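Local coordinates for protein chymotrypsin (Cellulomonas bogoriensis, PDB 2EA3) that probably cleaves peptide bonds as a chymotrypsin-type serine endopeptidase, this chain being the protease domain of a longer precursor protein, at residues Asn7-Gly12 with Gly25-Ala30; Thr36-Ala41 with Gly45-Ser50; Asn55-Val60 with Asn170-Ala175; Asn112-Tyr117 with Thr121-Ile126. One frame throughout, in Å; residues are numbered along the deposited sequence.

Contact 1 (Asn7-Gly12 with Gly25-Ala30); sequences NAYTIG and GGFITA
Tyr9 carries the whole of its side of this contact, meeting Phe27 with one face of its ring and Thr29 with its hydroxyl. The polar part is a single hydrogen bond, in which Tyr9 OH donates to Thr29 OG1 at 3.0 Å. The threonine oxygen lies at the edge of the phenol, near the ring plane, and the two side chains approach from opposite directions. OG1 of Thr29 stands anti to the backbone N (chi1 -173°), which turns it toward the tyrosine. The same oxygen is also hydrogen-bonded to the carbonyl of Ser18, so that it bridges the phenol and the neighbouring strand in a buried setting.

The backbones themselves stay far apart, with 10.3 Å between Tyr9 CA and Thr29 CA, because strand 14-23 runs between strands 8-11 and 26-29 in the sheet. The side chains therefore meet inside the N-terminal six-stranded antiparallel barrel of the chymotrypsin fold, where Phe47 and Ile19 also touch Tyr9.

The aromatic part is a T-shaped (edge-to-face) pair. Phe27 directs its edge at the phenol, with the planes at 65° and the centroids 5.1 Å apart. Its CZ sits over the centre of the Tyr9 ring, while CE2 lies 3.9 Å from Tyr9 CE2, nearer the hydroxyl end. Both aromatic side chains have CG placed between the backbone N and the carbonyl carbon (chi1 63° for Tyr9), and each starts out toward the opposite segment. At the hydroxyl end, the methyl CG2 of Thr29 also lies 3.3 Å from Tyr9 OH.

Contact 2 (Thr36-Ala41 with Gly45-Ser50); sequences TGATTA and GTFAGS
Gly45 faces Thr40 next to the turn of this hairpin, as an antiparallel hydrogen-bonded pair. Thr40 N donates to Gly45 O at 2.9 Å, from well above the carbonyl plane, whereas the return bond from Gly45 N to Thr40 O is weak. The glycine is called for by its partner: a CB here would run into Thr40 OG1, which is turned between its own backbone N and carbonyl carbon (chi1 61°) and hydrogen-bonds the carbonyl of Pro43 in the turn.

Thr46 then pairs with Thr39 as a non-hydrogen-bonded pair, their side chains on the same face of the sheet, away from that of Thr40. Its CA makes a CA-H...O contact with Ala38 O at 3.3 Å, and its methyl CG2 rests 3.7 Å from that same oxygen.

Phe47 is gripped from both ends of its backbone: its N donates to Ala38 O at 2.8 Å, nearly along the C=O axis, and its O receives Gly37 N in a nearly straight bond (173°). Strands 39-41 and 45-51 form a beta hairpin in the wall of the N-terminal barrel of the chymotrypsin fold, and Phe47 points from it into the barrel, where Tyr9 and Ile11 also touch its ring. Ala38 O lies at the ring edge, in plane. Further out, Phe47 CE1 meets Thr40 CG2 at 3.5 Å, the two side chains crossing at about a right angle, and Ala38 CB touches CD1 at 4.0 Å.

Beyond Ala48 the strand curls round Thr36, whose OG1 comes 3.4 Å from Gly49 N at an angle too poor for a hydrogen bond. Ser50 approaches Thr36 through CB, and its OG bonds the carbonyl of Gly34.

Contact 3 (Asn55-Val60 with Asn170-Ala175); sequences NDYAFV and NPILQA
Tyr57 lies against the helix through two different parts of its side chain. At the root, its CB meets Ile172 CG1 at 3.5 Å. The two side chains lie side by side, pointing opposite ways, and the ring approaches the isoleucine obliquely. At the far end, Ala175 CB touches Tyr57 OH at 3.5 Å and Tyr57 CZ at 3.9 Å. With CG held between the backbone N and the carbonyl carbon (chi1 61°), the phenol runs obliquely over the helix to Ala175, about one turn on from Ile172. An alanine at Tyr57 would keep the CB touch on Ile172 but is likely to open a gap beside Ala175, whose methyl would lose its cover.

Further out, Ile28 and Gln167 touch Ile172, and Gln167 also packs on Tyr57 and accepts a hydrogen bond from the backbone N of Asp56. That aspartate, just before Tyr57, is held by His32 N and Ser152 OG and fits the pattern of a Ser-His-Asp catalytic triad. The axes of the short strand and helix segments come within 9.0 Å, at -52°. As is usual in the chymotrypsin fold, the C-terminal helix leaves the second barrel and packs on the outside of the first.

Contact 4 (Asn112-Tyr117 with Thr121-Ile126); sequences NSSVTY and TVRGLI. With SO4 (sulfate ion), chain D.
Val122 and Tyr117 cross obliquely, the valine CG2 lying in the plane of the phenol at its edge, 3.6 Å from Tyr117 CD1. Val115 CG2 sits over a face of the same ring and also touches Leu125 CD1 at 3.7 Å, crossing at about a right angle. Beyond the ring, Tyr117 OH hydrogen-bonds Ser152.

Val115 and Val122, a hydrogen-bonded pair of the hairpin of strands 113-117 and 120-123, point to one face, as does Leu125, where the chain has turned at Gly124 into the second barrel. Asn112 and Ser113 facing Leu125, and Gly124 and Leu125 facing Ser113, are G1 beta bulges; the latter goes with the one-residue register shift between Ser113 and Val115.

On the other face, Thr116 OG1 and Thr121 OG1 share a hydrogen bond at 3.2 Å, each oxygen anti to its carbonyl carbon (chi1 -54° in Thr121). Thr121 CG2 lies over a face of the Arg123 guanidinium. A valine in place of Thr121 would probably leave Thr116 OG1 without this mate. Arg123 NH2 donates in the guanidinium plane to O2 of a sulfate at 3.0 Å, an ion probably from the crystallisation liquor; a water bridges Arg123 NE and Ser114 OG.

Overall arrangement
Contacts 1 and 2 and the strand of contact 3 belong to the N-terminal barrel, and contact 4 to the other half of the molecule. Contacts 1 and 2, with centres about 8 Å apart, join where Ala41 N approaches Thr10 O at 2.9 Å, a probable hydrogen bond. Strand 57-62 of contact 3 lies between strand 26-29 of contact 1 and strand 45-51 of contact 2, with probable bonds from Val60 N to Phe27 O and Ala48 N to Phe59 O. Contact 4, about 22 Å from contact 1 between centres, touches contact 3 through Val122 CG1, 3.6 Å from Asn55 C. That touch falls beside Asp56, which with His32 and Ser137 probably forms the catalytic triad, as in relatives.

Contact 1 (Asn7-Gly12 with Gly25-Ala30)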
loop_
_atom_site.group_PDB
_atom_site.type_symbol
_atom_site.label_atom_id
_atom_site.label_comp_id
_atom_site.label_asym_id
_atom_site.label_seq_id
_atom_site.Cartn_x
_atom_site.Cartn_y
_atom_site.Cartn_z
ATOM N N ASN A 7 4.643 -4.840 5.803
ATOM C CA ASN A 7 4.472 -6.152 6.455
ATOM C C ASN A 7 3.196 -6.868 5.999
ATOM O O ASN A 7 2.199 -6.233 5.660
ATOM C CB ASN A 7 4.485 -6.015 7.977
ATOM C CG ASN A 7 5.892 -5.870 8.537
ATOM O OD1 ASN A 7 6.079 -5.732 9.757
ATOM N ND2 ASN A 7 6.885 -5.901 7.658
ATOM N N ALA A 8 3.231 -8.188 6.025
ATOM C CA ALA A 8 2.053 -8.987 5.687
ATOM C C ALA A 8 0.979 -8.812 6.753
ATOM O O ALA A 8 1.286 -8.597 7.931
ATOM C CB ALA A 8 2.452 -10.460 5.596
ATOM N N TYR A 9 -0.282 -8.913 6.356
ATOM C CA TYR A 9 -1.349 -9.164 7.321
ATOM C C TYR A 9 -2.195 -10.252 6.700
ATOM O O TYR A 9 -2.022 -10.578 5.531
ATOM C CB TYR A 9 -2.158 -7.899 7.635
ATOM C CG TYR A 9 -2.903 -7.303 6.454
ATOM C CD1 TYR A 9 -4.279 -7.529 6.296
ATOM C CD2 TYR A 9 -2.247 -6.503 5.511
ATOM C CE1 TYR A 9 -4.981 -6.971 5.216
ATOM C CE2 TYR A 9 -2.939 -5.961 4.427
ATOM C CZ TYR A 9 -4.309 -6.192 4.296
ATOM O OH TYR A 9 -5.011 -5.649 3.233
ATOM N N THR A 10 -3.091 -10.850 7.470
ATOM C CA THR A 10 -3.875 -11.921 6.886
ATOM C C THR A 10 -5.352 -11.573 6.886
ATOM O O THR A 10 -5.831 -10.818 7.754
ATOM C CB THR A 10 -3.672 -13.248 7.607
ATOM O OG1 THR A 10 -3.993 -13.059 8.984
ATOM C CG2 THR A 10 -2.208 -13.740 7.452
ATOM N N ILE A 11 -6.056 -12.111 5.899
ATOM C CA ILE A 11 -7.520 -11.978 5.836
ATOM C C ILE A 11 -8.092 -13.373 5.640
ATOM O O ILE A 11 -7.793 -14.016 4.639
ATOM C CB ILE A 11 -7.990 -11.077 4.667
ATOM C CG1 ILE A 11 -7.300 -9.720 4.700
ATOM C CG2 ILE A 11 -9.518 -10.881 4.738
ATOM C CD1 ILE A 11 -7.280 -9.030 3.374
ATOM N N GLY A 12 -8.908 -13.831 6.590
ATOM C CA GLY A 12 -9.376 -15.219 6.586
ATOM C C GLY A 12 -8.220 -16.208 6.471
ATOM O O GLY A 12 -8.321 -17.224 5.780
ATOM N N GLY A 25 -6.362 5.571 13.653
ATOM C CA GLY A 25 -7.411 4.542 13.714
ATOM C C GLY A 25 -7.115 3.222 13.029
ATOM O O GLY A 25 -7.882 2.276 13.155
ATOM N N GLY A 26 -5.997 3.132 12.318
ATOM C CA GLY A 26 -5.660 1.879 11.669
ATOM C C GLY A 26 -4.660 2.059 10.557
ATOM O O GLY A 26 -3.685 2.765 10.716
ATOM N N PHE A 27 -4.890 1.385 9.440
ATOM C CA PHE A 27 -3.949 1.439 8.315
ATOM C C PHE A 27 -4.680 1.412 6.986
ATOM O O PHE A 27 -5.839 0.987 6.889
ATOM C CB PHE A 27 -2.857 0.346 8.405
ATOM C CG PHE A 27 -3.355 -1.060 8.149
ATOM C CD1 PHE A 27 -3.753 -1.869 9.219
ATOM C CD2 PHE A 27 -3.425 -1.586 6.849
ATOM C CE1 PHE A 27 -4.213 -3.172 9.005
ATOM C CE2 PHE A 27 -3.883 -2.882 6.629
ATOM C CZ PHE A 27 -4.276 -3.680 7.725
ATOM N N ILE A 28 -4.013 1.917 5.959
ATOM C CA ILE A 28 -4.564 1.901 4.628
ATOM C C ILE A 28 -3.824 0.876 3.780
ATOM O O ILE A 28 -2.654 0.546 4.052
ATOM C CB ILE A 28 -4.549 3.310 3.980
ATOM C CG1 ILE A 28 -3.133 3.897 3.962
ATOM C CG2 ILE A 28 -5.553 4.230 4.697
ATOM C CD1 ILE A 28 -3.052 5.199 3.138
ATOM N N THR A 29 -4.514 0.360 2.766
ATOM C CA THR A 29 -4.038 -0.796 1.997
ATOM C C THR A 29 -4.833 -0.760 0.687
ATOM O O THR A 29 -5.534 0.236 0.456
ATOM C CB THR A 29 -4.191 -2.124 2.817
ATOM O OG1 THR A 29 -3.565 -3.233 2.132
ATOM C CG2 THR A 29 -5.696 -2.449 3.112
ATOM N N ALA A 30 -4.750 -1.811 -0.140
ATOM C CA ALA A 30 -5.428 -1.807 -1.442
ATOM C C ALA A 30 -6.859 -2.307 -1.263
ATOM O O ALA A 30 -7.103 -3.220 -0.480
ATOM C CB ALA A 30 -4.688 -2.700 -2.468
#

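Contact 2 (Thr36-Ala41 with Gly45-Ser50)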
loop_
_atom_site.group_PDB
_atom_site.type_symbol
_atom_site.label_atom_id
_atom_site.label_comp_id
_atom_site.label_asym_id
_atom_site.label_seq_id
_atom_site.Cartn_x
_atom_site.Cartn_y
_atom_site.Cartn_z
ATOM N N THR A 36 -15.468 -4.175 2.855
ATOM C CA THR A 36 -15.922 -3.642 4.133
ATOM C C THR A 36 -16.521 -4.744 4.999
ATOM O O THR A 36 -17.302 -5.569 4.502
ATOM C CB THR A 36 -16.947 -2.505 3.895
ATOM O OG1 THR A 36 -16.293 -1.427 3.217
ATOM C CG2 THR A 36 -17.521 -2.001 5.190
ATOM N N GLY A 37 -16.143 -4.754 6.279
ATOM C CA GLY A 37 -16.569 -5.789 7.227
ATOM C C GLY A 37 -15.662 -7.008 7.344
ATOM O O GLY A 37 -15.773 -7.752 8.309
ATOM N N ALA A 38 -14.765 -7.231 6.375
ATOM C CA ALA A 38 -13.828 -8.356 6.454
ATOM C C ALA A 38 -12.876 -8.132 7.623
ATOM O O ALA A 38 -12.547 -6.999 7.960
ATOM C CB ALA A 38 -13.048 -8.549 5.125
ATOM N N THR A 39 -12.462 -9.210 8.267
ATOM C CA THR A 39 -11.610 -9.066 9.428
ATOM C C THR A 39 -10.192 -9.477 9.042
ATOM O O THR A 39 -9.992 -10.344 8.187
ATOM C CB THR A 39 -12.121 -9.891 10.624
ATOM O OG1 THR A 39 -12.173 -11.255 10.246
ATOM C CG2 THR A 39 -13.527 -9.454 11.022
ATOM N N THR A 40 -9.222 -8.830 9.668
ATOM C CA THR A 40 -7.813 -9.143 9.480
ATOM C C THR A 40 -7.188 -9.717 10.751
ATOM O O THR A 40 -7.733 -9.560 11.843
ATOM C CB THR A 40 -7.025 -7.871 9.101
ATOM O OG1 THR A 40 -7.131 -6.916 10.154
ATOM C CG2 THR A 40 -7.592 -7.243 7.808
ATOM N N ALA A 41 -6.037 -10.372 10.596
ATOM C CA ALA A 41 -5.195 -10.721 11.740
ATOM C C ALA A 41 -3.780 -10.209 11.463
ATOM O O ALA A 41 -3.430 -9.952 10.306
ATOM C CB ALA A 41 -5.192 -12.235 11.979
ATOM N N GLY A 45 -8.084 -6.460 13.041
ATOM C CA GLY A 45 -8.726 -5.267 12.515
ATOM C C GLY A 45 -9.923 -5.644 11.669
ATOM O O GLY A 45 -10.222 -6.837 11.496
ATOM N N THR A 46 -10.611 -4.619 11.163
ATOM C CA THR A 46 -11.771 -4.794 10.301
ATOM C C THR A 46 -11.722 -3.777 9.176
ATOM O O THR A 46 -11.541 -2.589 9.439
ATOM C CB THR A 46 -13.045 -4.527 11.125
ATOM O OG1 THR A 46 -13.012 -5.348 12.302
ATOM C CG2 THR A 46 -14.295 -4.805 10.330
ATOM N N PHE A 47 -11.922 -4.227 7.939
ATOM C CA PHE A 47 -12.079 -3.288 6.803
ATOM C C PHE A 47 -13.256 -2.353 7.067
ATOM O O PHE A 47 -14.369 -2.822 7.347
ATOM C CB PHE A 47 -12.281 -4.026 5.481
ATOM C CG PHE A 47 -11.008 -4.521 4.878
ATOM C CD1 PHE A 47 -10.377 -5.649 5.395
ATOM C CD2 PHE A 47 -10.435 -3.867 3.793
ATOM C CE1 PHE A 47 -9.175 -6.112 4.857
ATOM C CE2 PHE A 47 -9.243 -4.337 3.229
ATOM C CZ PHE A 47 -8.612 -5.466 3.772
ATOM N N ALA A 48 -12.991 -1.052 7.021
ATOM C CA ALA A 48 -14.010 -0.029 7.306
ATOM C C ALA A 48 -14.187 0.935 6.131
ATOM O O ALA A 48 -14.569 2.088 6.303
ATOM C CB ALA A 48 -13.665 0.724 8.566
ATOM N N GLY A 49 -13.985 0.431 4.933
ATOM C CA GLY A 49 -14.157 1.223 3.727
ATOM C C GLY A 49 -13.241 0.601 2.701
ATOM O O GLY A 49 -12.052 0.324 2.998
ATOM N N SER A 50 -13.794 0.327 1.522
ATOM C CA SER A 50 -13.032 -0.308 0.440
ATOM C C SER A 50 -13.618 0.112 -0.888
ATOM O O SER A 50 -14.846 0.037 -1.086
ATOM C CB SER A 50 -13.067 -1.839 0.550
ATOM O OG SER A 50 -12.270 -2.445 -0.459
#

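Contact 3 (Asn55-Val60 with Asn170-Ala175)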
loop_
_atom_site.group_PDB
_atom_site.type_symbol
_atom_site.label_atom_id
_atom_site.label_comp_id
_atom_site.label_asym_id
_atom_site.label_seq_id
_atom_site.Cartn_x
_atom_site.Cartn_y
_atom_site.Cartn_z
ATOM N N ASN A 55 -11.300 2.631 -8.165
ATOM C CA ASN A 55 -10.140 2.979 -7.345
ATOM C C ASN A 55 -9.523 1.668 -6.886
ATOM O O ASN A 55 -9.997 0.586 -7.257
ATOM C CB ASN A 55 -10.583 3.752 -6.090
ATOM C CG ASN A 55 -11.473 4.954 -6.404
ATOM O OD1 ASN A 55 -12.602 5.050 -5.907
ATOM N ND2 ASN A 55 -10.977 5.858 -7.215
ATOM N N ASP A 56 -8.490 1.739 -6.051
ATOM C CA ASP A 56 -8.020 0.520 -5.387
ATOM C C ASP A 56 -7.490 0.880 -3.996
ATOM O O ASP A 56 -6.287 0.898 -3.746
ATOM C CB ASP A 56 -7.001 -0.251 -6.246
ATOM C CG ASP A 56 -6.738 -1.675 -5.716
ATOM O OD1 ASP A 56 -5.877 -2.378 -6.304
ATOM O OD2 ASP A 56 -7.382 -2.069 -4.706
ATOM N N TYR A 57 -8.412 1.182 -3.095
ATOM C CA TYR A 57 -8.024 1.561 -1.741
ATOM C C TYR A 57 -8.956 1.030 -0.688
ATOM O O TYR A 57 -10.121 0.759 -0.964
ATOM C CB TYR A 57 -7.842 3.079 -1.559
ATOM C CG TYR A 57 -9.049 3.972 -1.813
ATOM C CD1 TYR A 57 -9.102 4.795 -2.935
ATOM C CD2 TYR A 57 -10.140 3.993 -0.928
ATOM C CE1 TYR A 57 -10.231 5.636 -3.177
ATOM C CE2 TYR A 57 -11.251 4.842 -1.151
ATOM C CZ TYR A 57 -11.285 5.655 -2.261
ATOM O OH TYR A 57 -12.392 6.473 -2.468
ATOM N N ALA A 58 -8.423 0.931 0.523
ATOM C CA ALA A 58 -9.196 0.488 1.674
ATOM C C ALA A 58 -8.577 1.003 2.943
ATOM O O ALA A 58 -7.395 1.328 2.984
ATOM C CB ALA A 58 -9.309 -1.035 1.701
ATOM N N PHE A 59 -9.394 1.064 3.984
ATOM C CA PHE A 59 -8.954 1.460 5.302
ATOM C C PHE A 59 -9.329 0.322 6.229
ATOM O O PHE A 59 -10.477 -0.145 6.205
ATOM C CB PHE A 59 -9.686 2.748 5.724
ATOM C CG PHE A 59 -9.588 3.058 7.197
ATOM C CD1 PHE A 59 -8.351 3.206 7.825
ATOM C CD2 PHE A 59 -10.750 3.219 7.952
ATOM C CE1 PHE A 59 -8.271 3.496 9.188
ATOM C CE2 PHE A 59 -10.659 3.500 9.335
ATOM C CZ PHE A 59 -9.424 3.651 9.933
ATOM N N VAL A 60 -8.374 -0.107 7.053
ATOM C CA VAL A 60 -8.626 -1.166 8.032
ATOM C C VAL A 60 -8.521 -0.539 9.418
ATOM O O VAL A 60 -7.481 0.013 9.777
ATOM C CB VAL A 60 -7.633 -2.360 7.852
ATOM C CG1 VAL A 60 -7.819 -3.436 8.975
ATOM C CG2 VAL A 60 -7.776 -2.980 6.466
ATOM N N ASN A 170 -3.136 10.321 -1.380
ATOM C CA ASN A 170 -3.934 11.501 -1.062
ATOM C C ASN A 170 -5.448 11.332 -1.208
ATOM O O ASN A 170 -6.179 11.739 -0.307
ATOM C CB ASN A 170 -3.402 12.770 -1.769
ATOM C CG ASN A 170 -2.091 13.249 -1.166
ATOM O OD1 ASN A 170 -1.729 12.852 -0.057
ATOM N ND2 ASN A 170 -1.374 14.116 -1.890
ATOM N N PRO A 171 -5.923 10.717 -2.317
ATOM C CA PRO A 171 -7.355 10.432 -2.413
ATOM C C PRO A 171 -7.894 9.510 -1.318
ATOM O O PRO A 171 -9.070 9.619 -0.965
ATOM C CB PRO A 171 -7.497 9.761 -3.789
ATOM C CG PRO A 171 -6.325 10.293 -4.576
ATOM C CD PRO A 171 -5.220 10.341 -3.561
ATOM N N ILE A 172 -7.053 8.632 -0.769
ATOM C CA ILE A 172 -7.503 7.739 0.314
ATOM C C ILE A 172 -7.697 8.535 1.607
ATOM O O ILE A 172 -8.702 8.385 2.294
ATOM C CB ILE A 172 -6.498 6.595 0.595
ATOM C CG1 ILE A 172 -6.031 5.940 -0.718
ATOM C CG2 ILE A 172 -7.136 5.550 1.556
ATOM C CD1 ILE A 172 -4.882 4.913 -0.553
ATOM N N LEU A 173 -6.714 9.359 1.947
ATOM C CA LEU A 173 -6.816 10.215 3.115
ATOM C C LEU A 173 -8.048 11.128 2.991
ATOM O O LEU A 173 -8.797 11.276 3.945
ATOM C CB LEU A 173 -5.526 11.026 3.286
ATOM C CG LEU A 173 -4.254 10.160 3.400
ATOM C CD1 LEU A 173 -3.005 11.047 3.358
ATOM C CD2 LEU A 173 -4.289 9.267 4.663
ATOM N N GLN A 174 -8.264 11.691 1.805
ATOM C CA GLN A 174 -9.422 12.543 1.547
ATOM C C GLN A 174 -10.739 11.771 1.668
ATOM O O GLN A 174 -11.697 12.254 2.278
ATOM C CB GLN A 174 -9.314 13.171 0.158
ATOM C CG GLN A 174 -10.478 14.113 -0.196
ATOM C CD GLN A 174 -10.376 15.477 0.470
ATOM O OE1 GLN A 174 -10.030 15.593 1.654
ATOM N NE2 GLN A 174 -10.689 16.525 -0.295
ATOM N N ALA A 175 -10.774 10.565 1.106
ATOM C CA ALA A 175 -12.008 9.764 1.097
ATOM C C ALA A 175 -12.511 9.518 2.509
ATOM O O ALA A 175 -13.702 9.630 2.767
ATOM C CB ALA A 175 -11.792 8.432 0.367
#

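Contact 4 (Asn112-Tyr117 with Thr121-Ile126)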
loop_
_atom_site.group_PDB
_atom_site.type_symbol
_atom_site.label_atom_id
_atom_site.label_comp_id
_atom_site.label_asym_id
_atom_site.label_seq_id
_atom_site.Cartn_x
_atom_site.Cartn_y
_atom_site.Cartn_z
ATOM N N ASN A 112 -1.971 9.136 -13.193
ATOM C CA ASN A 112 -3.332 8.953 -13.728
ATOM C C ASN A 112 -3.422 7.917 -14.862
ATOM O O ASN A 112 -4.070 8.160 -15.882
ATOM C CB ASN A 112 -3.933 10.300 -14.163
ATOM C CG ASN A 112 -5.460 10.342 -14.014
ATOM O OD1 ASN A 112 -6.052 9.574 -13.259
ATOM N ND2 ASN A 112 -6.100 11.258 -14.738
ATOM N N SER A 113 -2.761 6.772 -14.678
ATOM C CA SER A 113 -2.841 5.643 -15.602
ATOM C C SER A 113 -4.068 4.798 -15.288
ATOM O O SER A 113 -4.553 4.788 -14.158
ATOM C CB SER A 113 -1.612 4.742 -15.448
ATOM O OG SER A 113 -0.486 5.333 -16.038
ATOM N N SER A 114 -4.537 4.069 -16.291
ATOM C CA SER A 114 -5.634 3.118 -16.121
ATOM C C SER A 114 -5.115 1.713 -16.396
ATOM O O SER A 114 -4.206 1.514 -17.226
ATOM C CB SER A 114 -6.786 3.444 -17.078
ATOM O OG SER A 114 -7.486 4.611 -16.668
ATOM N N VAL A 115 -5.653 0.738 -15.673
ATOM C CA VAL A 115 -5.403 -0.659 -15.983
ATOM C C VAL A 115 -6.729 -1.392 -15.936
ATOM O O VAL A 115 -7.647 -0.957 -15.253
ATOM C CB VAL A 115 -4.413 -1.343 -14.994
ATOM C CG1 VAL A 115 -3.103 -0.622 -14.970
ATOM C CG2 VAL A 115 -4.972 -1.411 -13.596
ATOM N N THR A 116 -6.810 -2.517 -16.639
ATOM C CA THR A 116 -7.993 -3.338 -16.600
ATOM C C THR A 116 -7.619 -4.686 -16.005
ATOM O O THR A 116 -6.907 -5.471 -16.633
ATOM C CB THR A 116 -8.671 -3.489 -17.992
ATOM O OG1 THR A 116 -9.012 -2.186 -18.496
ATOM C CG2 THR A 116 -9.951 -4.350 -17.872
ATOM N N TYR A 117 -8.064 -4.903 -14.767
ATOM C CA TYR A 117 -7.935 -6.180 -14.058
ATOM C C TYR A 117 -9.099 -7.070 -14.476
ATOM O O TYR A 117 -10.056 -6.575 -15.069
ATOM C CB TYR A 117 -8.017 -5.964 -12.538
ATOM C CG TYR A 117 -6.876 -5.160 -11.942
ATOM C CD1 TYR A 117 -7.095 -3.898 -11.379
ATOM C CD2 TYR A 117 -5.583 -5.674 -11.916
ATOM C CE1 TYR A 117 -6.021 -3.156 -10.805
ATOM C CE2 TYR A 117 -4.519 -4.944 -11.359
ATOM C CZ TYR A 117 -4.743 -3.690 -10.816
ATOM O OH TYR A 117 -3.674 -2.987 -10.284
ATOM N N THR A 121 -11.832 -2.029 -14.490
ATOM C CA THR A 121 -10.853 -0.984 -14.731
ATOM C C THR A 121 -10.637 -0.175 -13.471
ATOM O O THR A 121 -11.587 0.146 -12.743
ATOM C CB THR A 121 -11.324 -0.085 -15.873
ATOM O OG1 THR A 121 -11.613 -0.914 -17.020
ATOM C CG2 THR A 121 -10.264 0.968 -16.239
ATOM N N VAL A 122 -9.367 0.114 -13.211
ATOM C CA VAL A 122 -8.989 1.015 -12.134
ATOM C C VAL A 122 -8.279 2.192 -12.783
ATOM O O VAL A 122 -7.422 2.002 -13.651
ATOM C CB VAL A 122 -8.075 0.322 -11.083
ATOM C CG1 VAL A 122 -7.652 1.308 -9.994
ATOM C CG2 VAL A 122 -8.810 -0.851 -10.433
ATOM N N ARG A 123 -8.641 3.403 -12.368
ATOM C CA ARG A 123 -8.074 4.614 -12.960
ATOM C C ARG A 123 -7.318 5.407 -11.907
ATOM O O ARG A 123 -7.369 5.094 -10.717
ATOM C CB ARG A 123 -9.184 5.486 -13.569
ATOM C CG ARG A 123 -9.985 4.781 -14.645
ATOM C CD ARG A 123 -11.226 5.590 -15.065
ATOM N NE ARG A 123 -11.997 4.808 -16.030
ATOM C CZ ARG A 123 -13.005 3.998 -15.702
ATOM N NH1 ARG A 123 -13.391 3.884 -14.430
ATOM N NH2 ARG A 123 -13.638 3.312 -16.649
ATOM N N GLY A 124 -6.594 6.421 -12.353
ATOM C CA GLY A 124 -5.948 7.344 -11.430
ATOM C C GLY A 124 -4.685 6.820 -10.791
ATOM O O GLY A 124 -4.273 7.340 -9.742
ATOM N N LEU A 125 -4.064 5.819 -11.426
ATOM C CA LEU A 125 -2.931 5.094 -10.835
ATOM C C LEU A 125 -1.569 5.665 -11.190
ATOM O O LEU A 125 -1.372 6.223 -12.281
ATOM C CB LEU A 125 -2.965 3.626 -11.269
ATOM C CG LEU A 125 -4.206 2.852 -10.807
ATOM C CD1 LEU A 125 -4.166 1.447 -11.344
ATOM C CD2 LEU A 125 -4.296 2.842 -9.275
ATOM N N ILE A 126 -0.631 5.506 -10.262
ATOM C CA ILE A 126 0.773 5.832 -10.493
ATOM C C ILE A 126 1.424 4.640 -11.203
ATOM O O ILE A 126 1.426 3.525 -10.682
ATOM C CB ILE A 126 1.527 6.078 -9.164
ATOM C CG1 ILE A 126 0.878 7.219 -8.378
ATOM C CG2 ILE A 126 3.003 6.370 -9.441
ATOM C CD1 ILE A 126 1.331 7.287 -6.936
HETATM S S SO4 D . -17.360 2.172 -15.676
HETATM O O1 SO4 D . -16.847 3.120 -14.691
HETATM O O2 SO4 D . -16.312 1.859 -16.647
HETATM O O3 SO4 D . -17.777 0.940 -15.006
HETATM O O4 SO4 D . -18.507 2.772 -16.359
HETATM O O HOH W 1 -6.929 7.102 -15.337
HETATM O O HOH W 2 -1.824 9.113 -10.384
HETATM O O HOH W 3 -10.149 4.708 -18.081
#